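Local coordinates for protein dnab-like replicative helicase (Bacillus phage SPP1, PDB 3BH0) that probably unwinds duplex DNA in the 5'-3' direction at the phage replication fork, powered by ATP hydrolysis, this chain being its C-terminal ATPase domain, at residues A[278-283]-A[291-296]; A[82-87]-A[303-308]; A[189-194]-A[204-209]. One frame throughout, in Å; residues are numbered along the deposited sequence.

All three contacts belong to the P-loop ATPase domain of a DnaB-family helicase. Contacts 1 and 2, with centres about 12 Å apart, touch each other: the hairpin of strands 278-286 and 292-299 lies in the mixed sheet with strand 304-307 as the next strand, at one edge, and helix 81-93 packs against that strand and the hairpin. Contact 3 lies beyond strand 183-188 of the same sheet, its centre about 26 Å from that of contact 1 and 25 Å from that of contact 2. Along the chain, contact 3 closes before contact 1 opens and contact 2 spans both, bringing the last strand, 304-307, back to the helix that follows the probable Walker A loop.

Contact 1. Residues A[278-283]-A[291-296]; sequences IVEVII and VGTVSL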
loop_
_atom_site.group_PDB
_atom_site.type_symbol
_atom_site.label_atom_id
_atom_site.label_comp_id
_atom_site.label_asym_id
_atom_site.label_seq_id
_atom_site.Cartn_x
_atom_site.Cartn_y
_atom_site.Cartn_z
ATOM N N ILE A 278 -18.124 6.277 -1.354
ATOM C CA ILE A 278 -17.642 4.891 -1.349
ATOM C C ILE A 278 -16.411 4.744 -2.255
ATOM O O ILE A 278 -16.426 5.137 -3.417
ATOM C CB ILE A 278 -18.743 3.878 -1.772
ATOM C CG1 ILE A 278 -19.909 3.851 -0.760
ATOM C CG2 ILE A 278 -18.150 2.490 -1.990
ATOM C CD1 ILE A 278 -19.600 3.180 0.582
ATOM N N VAL A 279 -15.340 4.204 -1.684
ATOM C CA VAL A 279 -14.204 3.768 -2.452
ATOM C C VAL A 279 -14.275 2.253 -2.500
ATOM O O VAL A 279 -14.249 1.592 -1.459
ATOM C CB VAL A 279 -12.871 4.227 -1.820
ATOM C CG1 VAL A 279 -11.681 3.488 -2.445
ATOM C CG2 VAL A 279 -12.697 5.719 -2.006
ATOM N N GLU A 280 -14.362 1.699 -3.701
ATOM C CA GLU A 280 -14.253 0.258 -3.828
ATOM C C GLU A 280 -12.827 -0.212 -4.158
ATOM O O GLU A 280 -12.152 0.310 -5.065
ATOM C CB GLU A 280 -15.311 -0.323 -4.767
ATOM C CG GLU A 280 -15.318 0.176 -6.188
ATOM C CD GLU A 280 -16.423 -0.485 -7.022
ATOM O OE1 GLU A 280 -17.620 -0.292 -6.718
ATOM O OE2 GLU A 280 -16.092 -1.208 -7.993
ATOM N N VAL A 281 -12.371 -1.175 -3.364
ATOM C CA VAL A 281 -11.113 -1.841 -3.584
ATOM C C VAL A 281 -11.388 -3.056 -4.457
ATOM O O VAL A 281 -11.959 -4.051 -4.003
ATOM C CB VAL A 281 -10.458 -2.241 -2.253
ATOM C CG1 VAL A 281 -9.127 -2.910 -2.493
ATOM C CG2 VAL A 281 -10.270 -1.021 -1.369
ATOM N N ILE A 282 -11.006 -2.962 -5.723
ATOM C CA ILE A 282 -11.194 -4.069 -6.646
ATOM C C ILE A 282 -9.924 -4.911 -6.703
ATOM O O ILE A 282 -8.911 -4.458 -7.231
ATOM C CB ILE A 282 -11.546 -3.580 -8.077
ATOM C CG1 ILE A 282 -12.612 -2.487 -8.021
ATOM C CG2 ILE A 282 -11.953 -4.755 -8.965
ATOM C CD1 ILE A 282 -12.819 -1.741 -9.351
ATOM N N ILE A 283 -9.990 -6.118 -6.139
ATOM C CA ILE A 283 -8.932 -7.130 -6.225
ATOM C C ILE A 283 -8.995 -7.761 -7.622
ATOM O O ILE A 283 -9.826 -8.623 -7.883
ATOM C CB ILE A 283 -9.083 -8.217 -5.112
ATOM C CG1 ILE A 283 -8.838 -7.631 -3.717
ATOM C CG2 ILE A 283 -8.089 -9.342 -5.305
ATOM C CD1 ILE A 283 -10.022 -6.869 -3.096
ATOM N N VAL A 291 -10.752 -13.429 -6.200
ATOM C CA VAL A 291 -10.881 -12.034 -6.593
ATOM C C VAL A 291 -12.256 -11.500 -6.184
ATOM O O VAL A 291 -13.138 -12.263 -5.758
ATOM C CB VAL A 291 -10.542 -11.747 -8.100
ATOM C CG1 VAL A 291 -9.070 -12.026 -8.381
ATOM C CG2 VAL A 291 -11.478 -12.481 -9.077
ATOM N N GLY A 292 -12.410 -10.186 -6.269
ATOM C CA GLY A 292 -13.677 -9.539 -5.980
ATOM C C GLY A 292 -13.450 -8.128 -5.496
ATOM O O GLY A 292 -12.309 -7.684 -5.382
ATOM N N THR A 293 -14.548 -7.448 -5.188
ATOM C CA THR A 293 -14.548 -6.043 -4.828
ATOM C C THR A 293 -14.877 -5.891 -3.354
ATOM O O THR A 293 -15.764 -6.559 -2.844
ATOM C CB THR A 293 -15.598 -5.274 -5.672
ATOM O OG1 THR A 293 -15.227 -5.311 -7.057
ATOM C CG2 THR A 293 -15.731 -3.829 -5.225
ATOM N N VAL A 294 -14.155 -5.002 -2.679
ATOM C CA VAL A 294 -14.411 -4.639 -1.288
ATOM C C VAL A 294 -14.677 -3.122 -1.201
ATOM O O VAL A 294 -13.821 -2.309 -1.519
ATOM C CB VAL A 294 -13.199 -5.040 -0.395
ATOM C CG1 VAL A 294 -13.247 -4.346 0.975
ATOM C CG2 VAL A 294 -13.102 -6.579 -0.255
ATOM N N SER A 295 -15.878 -2.749 -0.769
ATOM C CA SER A 295 -16.247 -1.347 -0.655
ATOM C C SER A 295 -15.872 -0.803 0.708
ATOM O O SER A 295 -15.949 -1.508 1.711
ATOM C CB SER A 295 -17.742 -1.167 -0.908
ATOM O OG SER A 295 -18.107 -1.711 -2.167
ATOM N N LEU A 296 -15.450 0.450 0.734
ATOM C CA LEU A 296 -15.129 1.135 1.975
ATOM C C LEU A 296 -15.709 2.541 1.949
ATOM O O LEU A 296 -15.804 3.154 0.896
ATOM C CB LEU A 296 -13.611 1.244 2.162
ATOM C CG LEU A 296 -12.709 0.018 2.241
ATOM C CD1 LEU A 296 -11.271 0.500 2.265
ATOM C CD2 LEU A 296 -13.022 -0.799 3.485
#
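Val281 and Val294 grip each other by two short backbone bonds, Val281 N to Val294 O at 2.6 Å and Val294 N to Val281 O at 2.7 Å; the second is nearly straight (170° at the hydrogen), yet in both the donor stands above the carbonyl plane. Val279 and Leu296 are likewise joined by two reciprocal hydrogen bonds, whereas Ile283 with Gly292 combines one good bond with a weak return. Between them Glu280 faces Ser295 and Ile282 faces Thr293 as non-hydrogen-bonded pairs, the regular alternation of an antiparallel beta hairpin. On the face of Val281, its CG2 obliquely meets Leu296 CD1 at 4.1 Å, and Ile283 CD1 reaches Val294 CG2 at 4.2 Å. On the other face Thr293 CG2, anti to its backbone N, rests on Glu280 CB at 3.6 Å, and Thr293 OG1 lies alongside Ile282 CG2. Glu280 holds CG in the crowded position between N and carbonyl carbon (chi1 59°), and its extended chain passes Thr293 CG2. Gly292, at phi 152°, has a backbone that would jam a side chain against the preceding carbonyl. Further out, helix 56-62 covers Ile283 and Val294 through Met61, Phe305 packs on Val279 and Leu296, and strand 259-265 flanks Val281.

Contact 2. Residues A[82-87]-A[303-308]; sequences TAFALK and GNFVNL
Strand 304-307 crosses helix 82-87 at 68°, with 8.3 Å between the axes, and the backbones come nearest at Ala83 and Gly303. The ring of Phe305 bridges the gap. Its CE2 and CZ tip lies against the helix backbone at Phe84 N and beside the methyl of Ala83, while CZ is 3.7 Å from Phe84 CB. Phe84 turns CG anti to its backbone N (chi1 176°), which presents CD1 over one face of the Phe305 ring, toward its rim. The two rings thus form a T-shaped pair, planes at 77°, with the edge of Phe84 directed at the face of Phe305. Lys87 runs antiparallel alongside Phe305, bends at chi2 and delivers NZ to Asn304 OD1 at 2.6 Å, in the carbonyl plane and on a lone pair. The same oxygen accepts a bent bond from Phe305 N at 2.7 Å, so two donors hold the rotation of the Asn304 side-chain amide, and the ammonium probably polarises its carbonyl. A water donates to both Ala83 O and Gly303 O, tying the first helical turn to the strand's entry. Gly303, at positive phi, and Asn304 both face Ile299 in a G1 beta bulge. Phe55 also packs on both rings. Helix 81-93 opens with Lys81 and Thr82, which fit a Walker A motif, so this contact joins the probable P-loop helix to the edge strand 304-307 of the P-loop NTPase sheet.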
loop_
_atom_site.group_PDB
_atom_site.type_symbol
_atom_site.label_atom_id
_atom_site.label_comp_id
_atom_site.label_asym_id
_atom_site.label_seq_id
_atom_site.Cartn_x
_atom_site.Cartn_y
_atom_site.Cartn_z
ATOM N N THR A 82 -3.147 7.436 -2.176
ATOM C CA THR A 82 -2.175 7.815 -1.141
ATOM C C THR A 82 -2.760 7.654 0.262
ATOM O O THR A 82 -2.167 6.995 1.121
ATOM C CB THR A 82 -1.644 9.270 -1.339
ATOM O OG1 THR A 82 -1.050 9.389 -2.638
ATOM C CG2 THR A 82 -0.580 9.612 -0.286
ATOM N N ALA A 83 -3.926 8.262 0.468
ATOM C CA ALA A 83 -4.702 8.140 1.693
ATOM C C ALA A 83 -4.903 6.674 2.090
ATOM O O ALA A 83 -4.759 6.320 3.251
ATOM C CB ALA A 83 -6.058 8.846 1.523
ATOM N N PHE A 84 -5.224 5.839 1.101
ATOM C CA PHE A 84 -5.457 4.405 1.284
ATOM C C PHE A 84 -4.183 3.655 1.676
ATOM O O PHE A 84 -4.202 2.806 2.585
ATOM C CB PHE A 84 -6.054 3.831 -0.004
ATOM C CG PHE A 84 -6.252 2.350 0.011
ATOM C CD1 PHE A 84 -7.363 1.786 0.631
ATOM C CD2 PHE A 84 -5.364 1.519 -0.638
ATOM C CE1 PHE A 84 -7.561 0.403 0.619
ATOM C CE2 PHE A 84 -5.556 0.140 -0.652
ATOM C CZ PHE A 84 -6.660 -0.412 -0.019
ATOM N N ALA A 85 -3.085 3.966 0.987
ATOM C CA ALA A 85 -1.789 3.392 1.327
ATOM C C ALA A 85 -1.333 3.806 2.735
ATOM O O ALA A 85 -0.912 2.958 3.531
ATOM C CB ALA A 85 -0.748 3.767 0.280
ATOM N N LEU A 86 -1.430 5.095 3.052
ATOM C CA LEU A 86 -1.014 5.557 4.386
ATOM C C LEU A 86 -1.892 4.963 5.471
ATOM O O LEU A 86 -1.420 4.639 6.555
ATOM C CB LEU A 86 -0.944 7.090 4.493
ATOM C CG LEU A 86 0.184 7.771 3.695
ATOM C CD1 LEU A 86 -0.066 9.239 3.560
ATOM C CD2 LEU A 86 1.582 7.531 4.262
ATOM N N LYS A 87 -3.168 4.783 5.159
ATOM C CA LYS A 87 -4.094 4.191 6.110
ATOM C C LYS A 87 -3.551 2.810 6.472
ATOM O O LYS A 87 -3.250 2.542 7.632
ATOM C CB LYS A 87 -5.501 4.160 5.519
ATOM C CG LYS A 87 -6.564 3.548 6.398
ATOM C CD LYS A 87 -6.746 4.304 7.691
ATOM C CE LYS A 87 -7.674 3.525 8.613
ATOM N NZ LYS A 87 -7.993 4.345 9.812
ATOM N N GLY A 303 -8.825 11.702 5.184
ATOM C CA GLY A 303 -8.069 10.679 4.474
ATOM C C GLY A 303 -8.180 9.348 5.185
ATOM O O GLY A 303 -7.223 8.564 5.219
ATOM N N ASN A 304 -9.356 9.109 5.761
ATOM C CA ASN A 304 -9.640 7.884 6.485
ATOM C C ASN A 304 -10.631 6.985 5.762
ATOM O O ASN A 304 -11.405 7.445 4.928
ATOM C CB ASN A 304 -10.172 8.208 7.868
ATOM C CG ASN A 304 -9.756 7.194 8.891
ATOM O OD1 ASN A 304 -9.672 6.000 8.602
ATOM N ND2 ASN A 304 -9.484 7.664 10.104
ATOM N N PHE A 305 -10.583 5.696 6.089
ATOM C CA PHE A 305 -11.434 4.693 5.468
ATOM C C PHE A 305 -12.111 3.854 6.548
ATOM O O PHE A 305 -11.479 3.460 7.550
ATOM C CB PHE A 305 -10.625 3.793 4.543
ATOM C CG PHE A 305 -10.008 4.514 3.380
ATOM C CD1 PHE A 305 -10.553 4.389 2.108
ATOM C CD2 PHE A 305 -8.876 5.313 3.553
ATOM C CE1 PHE A 305 -9.977 5.055 1.025
ATOM C CE2 PHE A 305 -8.315 5.976 2.490
ATOM C CZ PHE A 305 -8.855 5.845 1.224
ATOM N N VAL A 306 -13.398 3.594 6.332
ATOM C CA VAL A 306 -14.219 2.875 7.282
ATOM C C VAL A 306 -14.647 1.565 6.660
ATOM O O VAL A 306 -15.222 1.538 5.571
ATOM C CB VAL A 306 -15.460 3.689 7.679
ATOM C CG1 VAL A 306 -16.300 2.948 8.725
ATOM C CG2 VAL A 306 -15.040 5.049 8.192
ATOM N N ASN A 307 -14.340 0.481 7.367
ATOM C CA ASN A 307 -14.808 -0.846 7.016
ATOM C C ASN A 307 -16.313 -0.919 6.961
ATOM O O ASN A 307 -17.006 -0.374 7.812
ATOM C CB ASN A 307 -14.289 -1.860 8.025
ATOM C CG ASN A 307 -12.854 -2.215 7.785
ATOM O OD1 ASN A 307 -12.520 -2.845 6.774
ATOM N ND2 ASN A 307 -11.986 -1.805 8.700
ATOM N N LEU A 308 -16.803 -1.572 5.921
ATOM C CA LEU A 308 -18.203 -1.908 5.793
ATOM C C LEU A 308 -18.405 -3.382 6.212
ATOM O O LEU A 308 -17.443 -4.170 6.211
ATOM C CB LEU A 308 -18.650 -1.655 4.348
ATOM C CG LEU A 308 -19.322 -0.311 4.028
ATOM C CD1 LEU A 308 -18.550 0.900 4.519
ATOM C CD2 LEU A 308 -19.622 -0.179 2.544
HETATM O O HOH W 1 -4.416 8.135 5.265
#

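Contact 3. Residues A[189-194]-A[204-209]; sequences YLQLLE and NQISQI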
loop_
_atom_site.group_PDB
_atom_site.type_symbol
_atom_site.label_atom_id
_atom_site.label_comp_id
_atom_site.label_asym_id
_atom_site.label_seq_id
_atom_site.Cartn_x
_atom_site.Cartn_y
_atom_site.Cartn_z
ATOM N N TYR A 189 4.715 5.182 -5.466
ATOM C CA TYR A 189 4.574 5.045 -6.871
ATOM C C TYR A 189 5.763 4.640 -7.693
ATOM O O TYR A 189 6.803 5.291 -7.718
ATOM C CB TYR A 189 3.423 5.893 -7.457
ATOM C CG TYR A 189 3.673 6.935 -8.494
ATOM C CD1 TYR A 189 3.737 6.590 -9.842
ATOM C CD2 TYR A 189 3.702 8.287 -8.148
ATOM C CE1 TYR A 189 3.904 7.558 -10.815
ATOM C CE2 TYR A 189 3.859 9.269 -9.121
ATOM C CZ TYR A 189 3.959 8.895 -10.442
ATOM O OH TYR A 189 4.134 9.858 -11.394
ATOM N N LEU A 190 5.542 3.471 -8.287
ATOM C CA LEU A 190 6.516 2.636 -8.918
ATOM C C LEU A 190 7.161 3.277 -10.130
ATOM O O LEU A 190 8.353 3.106 -10.343
ATOM C CB LEU A 190 5.847 1.304 -9.299
ATOM C CG LEU A 190 6.583 0.218 -10.098
ATOM C CD1 LEU A 190 6.119 -1.139 -9.605
ATOM C CD2 LEU A 190 6.364 0.347 -11.609
ATOM N N GLN A 191 6.376 4.026 -10.894
ATOM C CA GLN A 191 6.809 4.538 -12.194
ATOM C C GLN A 191 7.717 5.751 -12.061
ATOM O O GLN A 191 8.138 6.330 -13.067
ATOM C CB GLN A 191 5.605 4.874 -13.086
ATOM C CG GLN A 191 4.844 3.653 -13.608
ATOM C CD GLN A 191 3.786 3.118 -12.628
ATOM O OE1 GLN A 191 3.545 3.686 -11.557
ATOM N NE2 GLN A 191 3.146 2.017 -13.012
ATOM N N LEU A 192 8.001 6.111 -10.815
ATOM C CA LEU A 192 8.943 7.153 -10.456
ATOM C C LEU A 192 10.329 6.576 -10.115
ATOM O O LEU A 192 11.316 7.318 -10.016
ATOM C CB LEU A 192 8.400 7.936 -9.239
ATOM C CG LEU A 192 8.005 9.413 -9.382
ATOM C CD1 LEU A 192 7.187 9.651 -10.634
ATOM C CD2 LEU A 192 7.274 9.943 -8.150
ATOM N N LEU A 193 10.398 5.259 -9.929
ATOM C CA LEU A 193 11.651 4.602 -9.535
ATOM C C LEU A 193 12.718 4.738 -10.620
ATOM O O LEU A 193 12.406 4.737 -11.804
ATOM C CB LEU A 193 11.422 3.125 -9.197
ATOM C CG LEU A 193 10.711 2.807 -7.878
ATOM C CD1 LEU A 193 10.265 1.351 -7.811
ATOM C CD2 LEU A 193 11.567 3.156 -6.676
ATOM N N GLU A 194 13.977 4.868 -10.209
ATOM C CA GLU A 194 15.090 4.922 -11.166
ATOM C C GLU A 194 15.271 3.552 -11.800
ATOM O O GLU A 194 15.519 2.590 -11.097
ATOM C CB GLU A 194 16.375 5.336 -10.462
ATOM C CG GLU A 194 16.324 6.722 -9.882
ATOM C CD GLU A 194 17.703 7.224 -9.465
ATOM O OE1 GLU A 194 18.583 6.387 -9.102
ATOM O OE2 GLU A 194 17.899 8.463 -9.498
ATOM N N ASN A 204 10.601 -1.782 -20.967
ATOM C CA ASN A 204 11.687 -2.592 -20.391
ATOM C C ASN A 204 12.172 -2.141 -19.028
ATOM O O ASN A 204 12.510 -2.961 -18.186
ATOM C CB ASN A 204 12.880 -2.661 -21.352
ATOM C CG ASN A 204 12.652 -3.631 -22.490
ATOM O OD1 ASN A 204 11.569 -4.218 -22.625
ATOM N ND2 ASN A 204 13.669 -3.808 -23.319
ATOM N N GLN A 205 12.234 -0.834 -18.829
ATOM C CA GLN A 205 12.551 -0.267 -17.529
ATOM C C GLN A 205 11.506 -0.645 -16.485
ATOM O O GLN A 205 11.862 -1.074 -15.384
ATOM C CB GLN A 205 12.653 1.248 -17.623
ATOM C CG GLN A 205 13.863 1.757 -18.425
ATOM C CD GLN A 205 13.714 3.221 -18.775
ATOM O OE1 GLN A 205 12.601 3.753 -18.773
ATOM N NE2 GLN A 205 14.822 3.884 -19.072
ATOM N N ILE A 206 10.223 -0.496 -16.822
ATOM C CA ILE A 206 9.160 -0.861 -15.877
ATOM C C ILE A 206 9.116 -2.378 -15.639
ATOM O O ILE A 206 8.888 -2.820 -14.523
ATOM C CB ILE A 206 7.762 -0.349 -16.307
ATOM C CG1 ILE A 206 7.755 1.166 -16.523
ATOM C CG2 ILE A 206 6.691 -0.818 -15.320
ATOM C CD1 ILE A 206 7.904 2.013 -15.276
ATOM N N SER A 207 9.352 -3.159 -16.690
ATOM C CA SER A 207 9.466 -4.611 -16.573
ATOM C C SER A 207 10.560 -5.002 -15.580
ATOM O O SER A 207 10.309 -5.797 -14.660
ATOM C CB SER A 207 9.744 -5.225 -17.945
ATOM O OG SER A 207 8.574 -5.204 -18.753
ATOM N N GLN A 208 11.755 -4.423 -15.753
ATOM C CA GLN A 208 12.892 -4.656 -14.837
ATOM C C GLN A 208 12.556 -4.238 -13.418
ATOM O O GLN A 208 12.732 -5.022 -12.488
ATOM C CB GLN A 208 14.158 -3.930 -15.297
ATOM C CG GLN A 208 15.208 -3.732 -14.173
ATOM C CD GLN A 208 15.025 -2.408 -13.413
ATOM O OE1 GLN A 208 14.822 -1.359 -14.020
ATOM N NE2 GLN A 208 15.103 -2.462 -12.091
ATOM N N ILE A 209 12.052 -3.016 -13.244
ATOM C CA ILE A 209 11.621 -2.572 -11.911
ATOM C C ILE A 209 10.673 -3.586 -11.267
ATOM O O ILE A 209 10.819 -3.919 -10.096
ATOM C CB ILE A 209 10.976 -1.173 -11.929
ATOM C CG1 ILE A 209 12.005 -0.102 -12.315
ATOM C CG2 ILE A 209 10.356 -0.866 -10.547
ATOM C CD1 ILE A 209 11.390 1.236 -12.734
#
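Ile206 and Ile209, one turn apart on helix 202-220, project as two branched knobs toward the short 3-10 segment 190-192 and the Leu193 that follows it. The CG2 methyl of Ile209 makes the closest approach: it touches both Leu193 CD1, at 3.5 Å, and Leu190 CG, at 4.0 Å, against the notch the two leucines form. The other branch of Ile209, ending in CD1, reaches along the loop to Leu193 CB and the carbonyl O of Leu193, so the isoleucine straddles that residue. Leu193 arrives obliquely, CG beside its backbone N, whereas Leu190 and Ile209 pass alongside each other, head to tail. Leu190 carries CG anti to the backbone N (chi1 175°), which brings its branched end back to the helix; CD2 crosses Ile206 CG2 obliquely at 3.9 Å. Ile206 points CG2 at Leu190 and CD1 at Gln191, where CD1 meets the aliphatic CG at 3.9 Å, the two side chains crossing at about a right angle. Gln191 then bends at chi2 (85°), and its amide turns to other partners: NE2 bonds to Ser228 OG and OE1 accepts from Gln229 N, while its backbone O is held by Arg202. The 3-10 turn is drawn together by a Leu193 N to Leu190 O bond of 3.0 Å. Around the joint, Leu253 covers Leu190 and Gln191, Leu213 lies on Leu190 and Leu193, and Val164 on Ile209. The contact therefore fastens the loop after strand 183-188 to the next helix of the P-loop domain. With no hydrogen bond linking the two segments, the grip across it is apolar and depends on the fit of branched side chains, while the polar end of Gln191 ties the same loop to the C-terminal end of strand 223-228 and the residue after it.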